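Local coordinates for CCHC-type domain-containing protein (Trypanosoma brucei brucei, PDB 7C45) that binds single-stranded RNA with its two zinc knuckles and its calcium-containing exonuclease domain, and probably trims guide RNA from the 3' end as an RNase D, at residues Y14-V19 / K67-F73; V121-F127 / V215-T219; K134-V138 / K264-E270; K280-C284 / C294-H298. All blocks are in the same frame, centred on the assembly; numbering follows the deposited sequence.

Contact 1 (Y14-V19 / K67-F73); sequences YPYRVV and KPVVFLF
Strands 16-19 and 70-73 pair in parallel at one margin of the mixed sheet of an RNase D-type 3'-5' exonuclease domain, their axes 4.6 Å apart and crossing at -27°. The bridges are Y16-V70, R17-F71, V18-L72 and V19-F73, with CA-CA distances of 4.4 to 5.1 Å. Backbone hydrogen bonds run V70 N to P15 O (2.9 Å), R17 N to V70 O (2.8 Å), L72 N to R17 O (2.9 Å) and V19 N to L72 O (2.7 Å); Y16 CA also approaches V70 O at 3.2 Å. Ahead of the strands, an inverse gamma turn centred on P68 places P68 CB over one face of the Y14 ring (chi1 m), 3.8 Å from its centroid in a CH-pi contact. Apolar packing differs by face. Y16, V18, V70 and L72 share one, where Y16 CD1 meets L72 CD1 at 3.7 Å and helix 182-202 covers Y16 and V70. On the other, V19 (t) sets CG2 3.8 Å from F71 CD1 and CG1 3.6 Å from F73 CD1, with F71 and F73 packing on helix 22-33, while V69 CG2 lies over the R17 guanidinium, 3.7 Å from R17 CZ. Main-chain bonds set the register; side-chain contacts are mainly apolar, with charged R17 at the margin.

Contact 2 (V121-F127 / V215-T219); sequences VLDLQVF and VERLT. With nucleotides of chain B.
V215 lays CG2 squarely over the F127 ring, 3.9 Å from its centroid and 8° off the normal, a CH-pi contact where helix 212-226 crosses edge strand 121-123 of the exonuclease sheet and the first turn of helix 124-136. Strand 121-123 and helical segment 215-219 run at 98°, their axes 6.8 Å apart; the nearest CA pairs are L122-E216 (5.2 Å) and F127-V215 (6.0 Å). V215 (chi1 t) also sets CG1 3.6 Å from L122 CD1, and V126 CG1 meets L218 CD2 at 3.4 Å, while V121 CG1 touches T219 CG2 at 3.4 Å. D123 ends the strand and N-caps the helix: its OD1 accepts from V126 N (3.3 Å), from D102 N and, weakly, from Q125 N (3.0 Å), and OD2 accepts from C103 N. E216 OE2 forms a salt bridge with R97 on the adjacent strand 97-100. Water 1 donates to V121 O (3.0 Å) and E216 O (3.1 Å). From the buried helix start, Q125 NE2 reaches the RNA, donating to O2' of U8 of chain B at 2.8 Å. T219 (chi1 m) completes the join: OG1 donates to V215 O at 2.7 Å and accepts from D123 N at 3.1 Å.

Contact 3 (K134-V138 / K264-E270); sequences KLRSV and KGHTEAE. With ZN (zinc ion), chain C; nucleotides of chain B.
This is a polar docking contact between the C-terminal end of helix 124-136 in the exonuclease domain and the first CCHC zinc knuckle, whose loop 264-270 carries the zinc ligand H266. S137 follows helix 124-136 with positive phi (61°). G265 is the nearest residue, its CA 4.8 Å from that of R136, and its phi of 105° is a conformation that calls for glycine. G265 N donates to R136 O at 2.8 Å; in return R136 NE and NH1 both donate to G265 O, each at 3.2 Å, while NH2 is held by Q132. The aliphatic part of R136 (chi1 m, chi2 t) puts CG 3.9 Å from H266 C and 3.5 Å from T267 CG2. S137 OG bonds to G256 O and takes a hydrogen bond from water 2 at 2.8 Å; the same water accepts from K264 NZ at 2.5 Å. In the knuckle, T267 N donates to E270 OE2 at 2.8 Å, and C258, C261 and C271 complete the zinc site with H266 NE2 (2.2 Å from the metal). The uracil of U4 of chain B lies against this loop, its O4 over the H266 ring and its N3 donating to E270 O at 2.8 Å.

Contact 4 (K280-C284 / C294-H298); sequences KCSFC and CFKKH. With ZN (zinc ion), chain D; nucleotides of chain B.
Three cysteine SG atoms converge on one zinc ion, and two of them also accept backbone NH groups. The zinc is held by C281 SG at 2.4 Å and by C284 SG and C294 SG at 2.3 Å each, with H289 as fourth ligand. C281 SG (chi1 t) accepts from C284 N at 3.6 Å and, weakly, from F283 N at 3.4 Å; C294 SG (chi1 t) accepts from K297 N at 3.4 Å and, weakly, from K296 N at 3.3 Å. This is the second CCHC zinc knuckle of the protein, a compact metal-centred loop without regular secondary structure in either segment. Nearest CA pairs are F283-K297 (6.7 Å), C284-K296 (7.0 Å) and C281-C294 (7.2 Å). Outside the metal, F283 (chi1 t) lies against K297 (chi1 t), whose CB sits over its face 3.6 Å from the centroid, while C294 SG stands obliquely 5.0 Å from that centroid. Water 3 bridges S282 OG (3.0 Å) and K297 NZ (2.9 Å). After C294 the chain takes up RNA of chain B. F295 N donates to O4 of U2 at 2.8 Å, C4 of U2 lies over one face of the F295 ring, and K296 NZ donates to O4 of U1 at 3.3 Å.

In the fold
From the N terminus, contact 1 closes first: strand 16-19 leads into helix 22-33 and strands 37-44 and 57-64 before 70-74 returns beside it at one margin of the sheet. Contact 2 opens at the other margin, strand 121-123, and shares helix 124-136 with contact 3. These two cross, since 134-138 falls before 215-219 closes contact 2 and 264-270 then closes contact 3. Thus one helix joins the sheet, helix 212-226 and the first zinc knuckle. Contact 4 follows in series as a short loop within the second knuckle, its centre about 22 Å from that of contact 3. Contacts 2, 3 and 4 each touch the RNA, at U8, U4 and U1-U2 of chain B.

Contact 1 (Y14-V19 / K67-F73)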
# COMPACT_ATOMS: atom_id res chain seq x y z
N TYR A 14 8.56 14.18 -6.11
CA TYR A 14 9.78 13.39 -6.23
C TYR A 14 9.89 12.82 -7.64
O TYR A 14 8.98 12.13 -8.10
CB TYR A 14 9.80 12.23 -5.24
CG TYR A 14 10.03 12.56 -3.77
CD1 TYR A 14 10.20 13.87 -3.32
CD2 TYR A 14 10.08 11.53 -2.84
CE1 TYR A 14 10.41 14.13 -1.97
CE2 TYR A 14 10.30 11.78 -1.51
CZ TYR A 14 10.46 13.09 -1.07
OH TYR A 14 10.68 13.31 0.26
N PRO A 15 10.97 13.10 -8.36
CA PRO A 15 11.15 12.48 -9.67
C PRO A 15 11.51 11.01 -9.52
O PRO A 15 12.01 10.57 -8.49
CB PRO A 15 12.31 13.27 -10.29
CG PRO A 15 12.99 13.95 -9.14
CD PRO A 15 12.17 13.82 -7.90
N TYR A 16 11.23 10.25 -10.56
CA TYR A 16 11.73 8.88 -10.60
C TYR A 16 13.10 8.82 -11.27
O TYR A 16 13.48 9.68 -12.08
CB TYR A 16 10.77 7.94 -11.34
CG TYR A 16 10.60 8.19 -12.82
CD1 TYR A 16 11.57 7.76 -13.73
CD2 TYR A 16 9.47 8.80 -13.32
CE1 TYR A 16 11.43 8.00 -15.09
CE2 TYR A 16 9.32 9.04 -14.68
CZ TYR A 16 10.29 8.62 -15.56
OH TYR A 16 10.16 8.84 -16.90
N ARG A 17 13.83 7.77 -10.94
CA ARG A 17 15.15 7.49 -11.51
C ARG A 17 15.21 6.01 -11.83
O ARG A 17 15.11 5.19 -10.92
CB ARG A 17 16.25 7.85 -10.53
CG ARG A 17 17.63 7.85 -11.12
CD ARG A 17 18.45 8.86 -10.34
NE ARG A 17 17.79 10.15 -10.39
CZ ARG A 17 17.91 11.09 -9.46
NH1 ARG A 17 17.25 12.24 -9.60
NH2 ARG A 17 18.66 10.89 -8.38
N VAL A 18 15.38 5.67 -13.11
CA VAL A 18 15.48 4.28 -13.52
C VAL A 18 16.82 3.71 -13.09
O VAL A 18 17.87 4.28 -13.39
CB VAL A 18 15.30 4.14 -15.04
CG1 VAL A 18 15.53 2.68 -15.47
CG2 VAL A 18 13.93 4.62 -15.46
N VAL A 19 16.80 2.58 -12.42
CA VAL A 19 18.02 1.94 -11.95
C VAL A 19 18.19 0.68 -12.79
O VAL A 19 17.57 -0.35 -12.53
CB VAL A 19 17.97 1.64 -10.44
CG1 VAL A 19 19.22 0.90 -9.99
CG2 VAL A 19 17.82 2.97 -9.67
N LYS A 67 16.12 10.30 0.67
CA LYS A 67 16.40 11.01 -0.56
C LYS A 67 15.10 11.29 -1.31
O LYS A 67 14.21 10.43 -1.35
CB LYS A 67 17.38 10.19 -1.42
CG LYS A 67 17.86 10.91 -2.65
CD LYS A 67 18.72 10.04 -3.53
CE LYS A 67 19.78 10.87 -4.21
NZ LYS A 67 20.49 11.76 -3.23
N PRO A 68 14.94 12.48 -1.89
CA PRO A 68 13.67 12.85 -2.56
C PRO A 68 13.60 12.33 -3.98
O PRO A 68 13.54 13.10 -4.95
CB PRO A 68 13.73 14.39 -2.51
CG PRO A 68 15.18 14.68 -2.62
CD PRO A 68 15.85 13.63 -1.79
N VAL A 69 13.59 11.01 -4.12
CA VAL A 69 13.60 10.36 -5.43
C VAL A 69 12.82 9.06 -5.31
O VAL A 69 12.74 8.46 -4.24
CB VAL A 69 15.04 10.08 -5.94
CG1 VAL A 69 15.67 8.95 -5.18
CG2 VAL A 69 15.06 9.78 -7.43
N VAL A 70 12.27 8.60 -6.43
CA VAL A 70 11.69 7.26 -6.53
C VAL A 70 12.63 6.41 -7.37
O VAL A 70 12.90 6.74 -8.53
CB VAL A 70 10.28 7.30 -7.15
CG1 VAL A 70 9.75 5.87 -7.40
CG2 VAL A 70 9.34 8.11 -6.27
N PHE A 71 13.19 5.36 -6.78
CA PHE A 71 14.06 4.47 -7.55
C PHE A 71 13.18 3.45 -8.26
O PHE A 71 12.34 2.82 -7.62
CB PHE A 71 15.06 3.76 -6.66
CG PHE A 71 16.12 4.66 -6.05
CD1 PHE A 71 16.99 5.38 -6.86
CD2 PHE A 71 16.27 4.74 -4.66
CE1 PHE A 71 17.97 6.18 -6.30
CE2 PHE A 71 17.24 5.54 -4.09
CZ PHE A 71 18.10 6.25 -4.90
N LEU A 72 13.36 3.30 -9.57
CA LEU A 72 12.68 2.24 -10.31
C LEU A 72 13.74 1.20 -10.66
O LEU A 72 14.52 1.39 -11.59
CB LEU A 72 12.00 2.78 -11.56
CG LEU A 72 11.00 3.91 -11.33
CD1 LEU A 72 10.52 4.43 -12.66
CD2 LEU A 72 9.83 3.39 -10.49
N PHE A 73 13.77 0.12 -9.89
CA PHE A 73 14.78 -0.90 -10.12
C PHE A 73 14.33 -1.76 -11.29
O PHE A 73 13.30 -2.43 -11.20
CB PHE A 73 14.97 -1.76 -8.88
CG PHE A 73 15.65 -1.04 -7.75
CD1 PHE A 73 17.03 -0.88 -7.76
CD2 PHE A 73 14.92 -0.53 -6.70
CE1 PHE A 73 17.66 -0.23 -6.73
CE2 PHE A 73 15.56 0.12 -5.64
CZ PHE A 73 16.93 0.26 -5.66

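Contact 2 (V121-F127 / V215-T219)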
# COMPACT_ATOMS: atom_id res chain seq x y z
N VAL A 121 8.45 -5.03 8.41
CA VAL A 121 7.51 -4.67 7.35
C VAL A 121 6.27 -4.06 8.00
O VAL A 121 5.84 -4.49 9.07
CB VAL A 121 7.14 -5.89 6.49
CG1 VAL A 121 6.10 -5.53 5.43
CG2 VAL A 121 8.35 -6.47 5.76
N LEU A 122 5.70 -3.05 7.35
CA LEU A 122 4.45 -2.45 7.80
C LEU A 122 3.57 -2.27 6.58
O LEU A 122 3.95 -1.56 5.65
CB LEU A 122 4.70 -1.10 8.48
CG LEU A 122 3.44 -0.39 8.98
CD1 LEU A 122 2.82 -1.24 10.05
CD2 LEU A 122 3.87 0.95 9.59
N ASP A 123 2.39 -2.89 6.59
CA ASP A 123 1.47 -2.87 5.46
C ASP A 123 0.42 -1.81 5.74
O ASP A 123 -0.41 -1.96 6.65
CB ASP A 123 0.85 -4.25 5.26
CG ASP A 123 -0.05 -4.33 4.04
OD1 ASP A 123 -0.63 -3.32 3.61
OD2 ASP A 123 -0.18 -5.45 3.51
N LEU A 124 0.46 -0.71 4.99
CA LEU A 124 -0.42 0.41 5.31
C LEU A 124 -1.87 0.12 4.94
O LEU A 124 -2.79 0.70 5.54
CB LEU A 124 0.07 1.67 4.61
CG LEU A 124 1.41 2.21 5.11
CD1 LEU A 124 1.69 3.56 4.43
CD2 LEU A 124 1.49 2.32 6.64
N GLN A 125 -2.11 -0.75 3.96
CA GLN A 125 -3.49 -1.16 3.71
C GLN A 125 -4.05 -1.88 4.92
O GLN A 125 -5.18 -1.60 5.36
CB GLN A 125 -3.57 -2.08 2.49
CG GLN A 125 -5.00 -2.40 2.06
CD GLN A 125 -5.06 -3.48 1.00
OE1 GLN A 125 -4.57 -4.57 1.19
NE2 GLN A 125 -5.65 -3.14 -0.15
N VAL A 126 -3.27 -2.81 5.48
CA VAL A 126 -3.66 -3.50 6.72
C VAL A 126 -3.86 -2.49 7.85
O VAL A 126 -4.82 -2.61 8.63
CB VAL A 126 -2.62 -4.57 7.08
CG1 VAL A 126 -2.94 -5.21 8.41
CG2 VAL A 126 -2.59 -5.66 6.00
N PHE A 127 -2.96 -1.51 7.97
CA PHE A 127 -3.12 -0.44 8.97
C PHE A 127 -4.50 0.20 8.85
O PHE A 127 -5.24 0.33 9.84
CB PHE A 127 -2.01 0.61 8.81
CG PHE A 127 -1.58 1.28 10.11
CD1 PHE A 127 -2.51 1.69 11.03
CD2 PHE A 127 -0.24 1.45 10.40
CE1 PHE A 127 -2.12 2.32 12.23
CE2 PHE A 127 0.18 2.05 11.60
CZ PHE A 127 -0.78 2.48 12.51
N VAL A 215 0.22 -3.33 14.33
CA VAL A 215 0.12 -3.54 12.89
C VAL A 215 1.42 -4.12 12.35
O VAL A 215 1.41 -4.90 11.38
CB VAL A 215 -0.27 -2.24 12.18
CG1 VAL A 215 -0.47 -2.49 10.70
CG2 VAL A 215 -1.55 -1.67 12.79
N GLU A 216 2.55 -3.77 12.95
CA GLU A 216 3.81 -4.39 12.53
C GLU A 216 3.76 -5.89 12.76
O GLU A 216 4.19 -6.67 11.90
CB GLU A 216 4.99 -3.77 13.28
CG GLU A 216 5.44 -2.40 12.78
CD GLU A 216 6.61 -1.84 13.59
OE1 GLU A 216 6.72 -2.14 14.78
OE2 GLU A 216 7.45 -1.12 13.01
N ARG A 217 3.25 -6.31 13.92
CA ARG A 217 3.16 -7.73 14.23
C ARG A 217 2.17 -8.42 13.30
O ARG A 217 2.43 -9.53 12.81
CB ARG A 217 2.76 -7.92 15.70
CG ARG A 217 3.83 -7.46 16.69
CD ARG A 217 5.13 -8.19 16.48
NE ARG A 217 6.00 -7.52 15.51
CZ ARG A 217 6.81 -8.14 14.65
NH1 ARG A 217 7.55 -7.43 13.82
NH2 ARG A 217 6.88 -9.47 14.63
N LEU A 218 1.06 -7.76 13.01
CA LEU A 218 0.09 -8.34 12.09
C LEU A 218 0.69 -8.46 10.70
O LEU A 218 0.55 -9.49 10.03
CB LEU A 218 -1.18 -7.51 12.10
CG LEU A 218 -2.29 -7.86 11.09
CD1 LEU A 218 -2.74 -9.33 11.20
CD2 LEU A 218 -3.47 -6.92 11.30
N THR A 219 1.39 -7.42 10.26
CA THR A 219 2.08 -7.52 8.97
C THR A 219 3.12 -8.64 8.99
O THR A 219 3.29 -9.35 7.98
CB THR A 219 2.74 -6.19 8.62
OG1 THR A 219 1.77 -5.14 8.67
CG2 THR A 219 3.32 -6.26 7.24
P U B 8 -10.99 -3.66 -4.90
OP1 U B 8 -11.61 -4.79 -5.62
OP2 U B 8 -11.84 -2.88 -3.96
O5' U B 8 -9.70 -4.24 -4.20
C5' U B 8 -9.23 -3.72 -2.97
C4' U B 8 -7.94 -4.39 -2.58
O4' U B 8 -8.16 -5.81 -2.44
C3' U B 8 -6.79 -4.28 -3.56
O3' U B 8 -6.12 -3.05 -3.45
C2' U B 8 -5.93 -5.48 -3.19
O2' U B 8 -5.18 -5.21 -2.01
C1' U B 8 -7.01 -6.51 -2.83
N1 U B 8 -7.39 -7.37 -3.98
C2 U B 8 -6.58 -8.44 -4.26
O2 U B 8 -5.56 -8.66 -3.65
N3 U B 8 -7.01 -9.22 -5.32
C4 U B 8 -8.18 -9.01 -6.04
O4 U B 8 -8.47 -9.78 -6.96
C5 U B 8 -8.97 -7.89 -5.65
C6 U B 8 -8.56 -7.12 -4.64
O HOH W 1 7.11 -6.37 11.02

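Contact 3 (K134-V138 / K264-E270)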
# COMPACT_ATOMS: atom_id res chain seq x y z
N LYS A 134 -11.11 -1.76 14.46
CA LYS A 134 -11.24 -1.30 15.84
C LYS A 134 -12.47 -0.41 16.02
O LYS A 134 -13.14 -0.49 17.05
CB LYS A 134 -9.98 -0.53 16.26
CG LYS A 134 -10.06 0.06 17.64
CD LYS A 134 -8.71 0.50 18.12
CE LYS A 134 -8.79 0.99 19.55
NZ LYS A 134 -8.90 -0.20 20.43
N LEU A 135 -12.76 0.44 15.05
CA LEU A 135 -13.88 1.36 15.18
C LEU A 135 -15.22 0.75 14.77
O LEU A 135 -16.25 1.14 15.32
CB LEU A 135 -13.65 2.61 14.33
CG LEU A 135 -12.43 3.45 14.68
CD1 LEU A 135 -12.22 4.57 13.69
CD2 LEU A 135 -12.53 3.97 16.08
N ARG A 136 -15.24 -0.18 13.81
CA ARG A 136 -16.50 -0.58 13.18
C ARG A 136 -16.65 -2.08 12.93
O ARG A 136 -17.70 -2.49 12.42
CB ARG A 136 -16.68 0.14 11.84
CG ARG A 136 -16.52 1.63 11.87
CD ARG A 136 -16.09 2.12 10.52
NE ARG A 136 -16.90 1.55 9.48
CZ ARG A 136 -16.63 1.65 8.18
NH1 ARG A 136 -17.46 1.10 7.30
NH2 ARG A 136 -15.54 2.27 7.75
N SER A 137 -15.66 -2.90 13.27
CA SER A 137 -15.68 -4.34 12.96
C SER A 137 -15.75 -4.58 11.45
O SER A 137 -16.34 -5.56 11.00
CB SER A 137 -16.83 -5.06 13.67
OG SER A 137 -16.72 -4.95 15.07
N VAL A 138 -15.13 -3.69 10.69
CA VAL A 138 -15.01 -3.81 9.25
C VAL A 138 -13.62 -4.36 8.95
O VAL A 138 -12.62 -3.83 9.46
CB VAL A 138 -15.22 -2.45 8.58
CG1 VAL A 138 -14.68 -2.45 7.15
CG2 VAL A 138 -16.71 -2.07 8.60
N LYS A 264 -22.68 -3.10 14.32
CA LYS A 264 -21.38 -3.12 13.68
C LYS A 264 -21.50 -2.47 12.30
O LYS A 264 -22.59 -2.37 11.73
CB LYS A 264 -20.87 -4.56 13.63
CG LYS A 264 -20.29 -4.99 14.95
CD LYS A 264 -20.56 -6.42 15.30
CE LYS A 264 -20.35 -6.61 16.81
NZ LYS A 264 -19.11 -7.40 17.16
N GLY A 265 -20.37 -2.00 11.78
CA GLY A 265 -20.32 -1.49 10.42
C GLY A 265 -20.25 0.02 10.31
O GLY A 265 -19.94 0.53 9.23
N HIS A 266 -20.53 0.75 11.39
CA HIS A 266 -20.41 2.20 11.34
C HIS A 266 -20.16 2.73 12.74
O HIS A 266 -20.24 2.00 13.73
CB HIS A 266 -21.65 2.85 10.75
CG HIS A 266 -22.87 2.69 11.61
ND1 HIS A 266 -23.79 1.68 11.43
CD2 HIS A 266 -23.33 3.45 12.64
CE1 HIS A 266 -24.76 1.82 12.32
NE2 HIS A 266 -24.49 2.87 13.07
N THR A 267 -19.84 4.02 12.81
CA THR A 267 -19.59 4.67 14.09
C THR A 267 -20.71 5.65 14.39
O THR A 267 -21.51 6.02 13.53
CB THR A 267 -18.26 5.43 14.11
OG1 THR A 267 -18.37 6.58 13.27
CG2 THR A 267 -17.11 4.56 13.66
N GLU A 268 -20.70 6.10 15.64
CA GLU A 268 -21.69 7.05 16.12
C GLU A 268 -21.77 8.28 15.22
O GLU A 268 -22.86 8.77 14.94
CB GLU A 268 -21.33 7.45 17.57
CG GLU A 268 -22.07 8.64 18.13
CD GLU A 268 -21.50 9.10 19.46
OE1 GLU A 268 -21.51 8.30 20.41
OE2 GLU A 268 -21.00 10.24 19.54
N ALA A 269 -20.62 8.76 14.74
CA ALA A 269 -20.61 9.97 13.92
C ALA A 269 -21.34 9.79 12.60
O ALA A 269 -21.76 10.78 11.99
CB ALA A 269 -19.18 10.42 13.64
N GLU A 270 -21.49 8.54 12.15
CA GLU A 270 -22.12 8.20 10.90
C GLU A 270 -23.51 7.58 11.06
O GLU A 270 -24.09 7.15 10.07
CB GLU A 270 -21.24 7.20 10.12
CG GLU A 270 -19.74 7.44 10.21
CD GLU A 270 -18.92 6.18 9.92
OE1 GLU A 270 -17.80 6.31 9.38
OE2 GLU A 270 -19.39 5.07 10.24
ZN ZN C . -25.53 3.50 14.85
P U B 4 -24.84 0.67 0.81
OP1 U B 4 -24.17 0.18 -0.42
OP2 U B 4 -26.25 0.28 1.06
O5' U B 4 -23.97 0.32 2.11
C5' U B 4 -24.26 0.89 3.39
C4' U B 4 -23.44 2.13 3.67
O4' U B 4 -24.05 2.90 4.74
C3' U B 4 -21.99 1.92 4.09
O3' U B 4 -21.25 3.02 3.55
C2' U B 4 -22.06 2.07 5.61
O2' U B 4 -20.84 2.44 6.22
C1' U B 4 -23.08 3.20 5.73
N1 U B 4 -23.78 3.37 7.01
C2 U B 4 -23.65 4.57 7.68
O2 U B 4 -22.91 5.46 7.33
N3 U B 4 -24.39 4.70 8.84
C4 U B 4 -25.25 3.75 9.35
O4 U B 4 -25.87 4.00 10.38
C5 U B 4 -25.35 2.55 8.58
C6 U B 4 -24.65 2.40 7.46
O HOH W 2 -16.92 -7.59 15.90

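Contact 4 (K280-C284 / C294-H298)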
# COMPACT_ATOMS: atom_id res chain seq x y z
N LYS A 280 -27.26 16.40 7.19
CA LYS A 280 -27.11 17.01 5.88
C LYS A 280 -25.64 17.01 5.47
O LYS A 280 -24.74 17.01 6.32
CB LYS A 280 -27.66 18.45 5.88
CG LYS A 280 -29.03 18.61 6.53
CD LYS A 280 -29.62 19.99 6.28
CE LYS A 280 -28.62 21.07 6.61
NZ LYS A 280 -28.08 20.92 7.99
N CYS A 281 -25.40 17.03 4.16
CA CYS A 281 -24.04 17.17 3.66
C CYS A 281 -23.43 18.47 4.17
O CYS A 281 -24.02 19.54 4.01
CB CYS A 281 -24.03 17.17 2.13
SG CYS A 281 -22.40 17.48 1.47
N SER A 282 -22.26 18.38 4.80
CA SER A 282 -21.66 19.59 5.37
C SER A 282 -21.15 20.55 4.30
O SER A 282 -20.90 21.73 4.60
CB SER A 282 -20.54 19.21 6.32
OG SER A 282 -19.48 18.59 5.66
N PHE A 283 -21.01 20.09 3.06
CA PHE A 283 -20.60 20.97 1.97
C PHE A 283 -21.82 21.70 1.39
O PHE A 283 -21.95 22.91 1.54
CB PHE A 283 -19.86 20.18 0.89
CG PHE A 283 -19.22 21.05 -0.17
CD1 PHE A 283 -18.01 21.66 0.06
CD2 PHE A 283 -19.88 21.31 -1.36
CE1 PHE A 283 -17.42 22.46 -0.91
CE2 PHE A 283 -19.32 22.11 -2.32
CZ PHE A 283 -18.09 22.69 -2.09
N CYS A 284 -22.70 20.98 0.70
CA CYS A 284 -23.80 21.61 -0.03
C CYS A 284 -25.08 21.71 0.76
O CYS A 284 -26.04 22.35 0.28
CB CYS A 284 -24.08 20.83 -1.32
SG CYS A 284 -24.86 19.22 -0.99
N CYS A 294 -19.97 13.99 -1.70
CA CYS A 294 -20.70 15.07 -2.33
C CYS A 294 -20.21 15.30 -3.76
O CYS A 294 -19.01 15.52 -3.98
CB CYS A 294 -20.57 16.35 -1.51
SG CYS A 294 -21.35 17.79 -2.23
N PHE A 295 -21.13 15.26 -4.72
CA PHE A 295 -20.79 15.51 -6.12
C PHE A 295 -20.44 16.97 -6.40
O PHE A 295 -19.79 17.26 -7.41
CB PHE A 295 -21.96 15.06 -7.02
CG PHE A 295 -22.32 13.59 -6.87
CD1 PHE A 295 -21.36 12.66 -6.50
CD2 PHE A 295 -23.61 13.16 -7.10
CE1 PHE A 295 -21.69 11.31 -6.39
CE2 PHE A 295 -23.95 11.81 -6.98
CZ PHE A 295 -22.99 10.89 -6.63
N LYS A 296 -20.82 17.87 -5.51
CA LYS A 296 -20.47 19.29 -5.68
C LYS A 296 -19.04 19.52 -5.22
O LYS A 296 -18.29 20.17 -5.87
CB LYS A 296 -21.36 20.17 -4.87
CG LYS A 296 -22.82 19.99 -5.12
CD LYS A 296 -23.09 19.81 -6.58
CE LYS A 296 -24.25 20.64 -7.00
NZ LYS A 296 -25.48 20.01 -7.41
N LYS A 297 -18.73 18.98 -4.07
CA LYS A 297 -17.37 19.08 -3.54
C LYS A 297 -16.41 18.25 -4.37
O LYS A 297 -15.25 18.64 -4.52
CB LYS A 297 -17.35 18.61 -2.09
CG LYS A 297 -16.06 18.89 -1.34
CD LYS A 297 -16.23 18.58 0.15
CE LYS A 297 -15.01 19.05 0.97
NZ LYS A 297 -15.14 18.78 2.45
N HIS A 298 -16.86 17.13 -4.92
CA HIS A 298 -16.01 16.18 -5.61
C HIS A 298 -16.66 15.80 -6.94
O HIS A 298 -17.23 14.71 -7.06
CB HIS A 298 -15.78 14.92 -4.77
CG HIS A 298 -15.37 15.19 -3.36
ND1 HIS A 298 -14.07 15.47 -2.99
CD2 HIS A 298 -16.09 15.17 -2.21
CE1 HIS A 298 -14.01 15.64 -1.68
NE2 HIS A 298 -15.22 15.45 -1.18
ZN ZN D . -23.20 17.65 -0.80
P U B 2 -30.55 11.63 -4.28
OP1 U B 2 -31.79 10.87 -4.01
OP2 U B 2 -30.24 12.85 -3.51
O5' U B 2 -29.34 10.63 -4.10
C5' U B 2 -29.22 9.44 -4.87
C4' U B 2 -28.03 8.65 -4.40
O4' U B 2 -26.82 9.37 -4.76
C3' U B 2 -27.97 8.45 -2.88
O3' U B 2 -27.43 7.17 -2.58
C2' U B 2 -26.99 9.53 -2.42
O2' U B 2 -26.29 9.21 -1.24
C1' U B 2 -26.05 9.64 -3.61
N1 U B 2 -25.48 10.98 -3.75
C2 U B 2 -24.14 11.10 -3.46
O2 U B 2 -23.48 10.14 -3.14
N3 U B 2 -23.63 12.37 -3.58
C4 U B 2 -24.33 13.51 -3.93
O4 U B 2 -23.74 14.60 -4.01
C5 U B 2 -25.72 13.30 -4.20
C6 U B 2 -26.24 12.07 -4.09
O5' U B 1 -31.20 15.69 -5.68
C5' U B 1 -31.87 14.81 -6.57
C4' U B 1 -30.91 13.86 -7.27
O4' U B 1 -30.05 14.59 -8.17
C3' U B 1 -29.95 13.07 -6.40
O3' U B 1 -30.57 11.93 -5.85
C2' U B 1 -28.83 12.69 -7.38
O2' U B 1 -29.16 11.50 -8.06
C1' U B 1 -28.87 13.84 -8.39
N1 U B 1 -27.69 14.74 -8.40
C2 U B 1 -27.16 15.31 -7.26
O2 U B 1 -27.59 15.13 -6.13
N3 U B 1 -26.08 16.15 -7.49
C4 U B 1 -25.51 16.45 -8.71
O4 U B 1 -24.54 17.20 -8.76
C5 U B 1 -26.11 15.83 -9.84
C6 U B 1 -27.15 15.02 -9.64
O HOH W 3 -17.50 19.74 3.77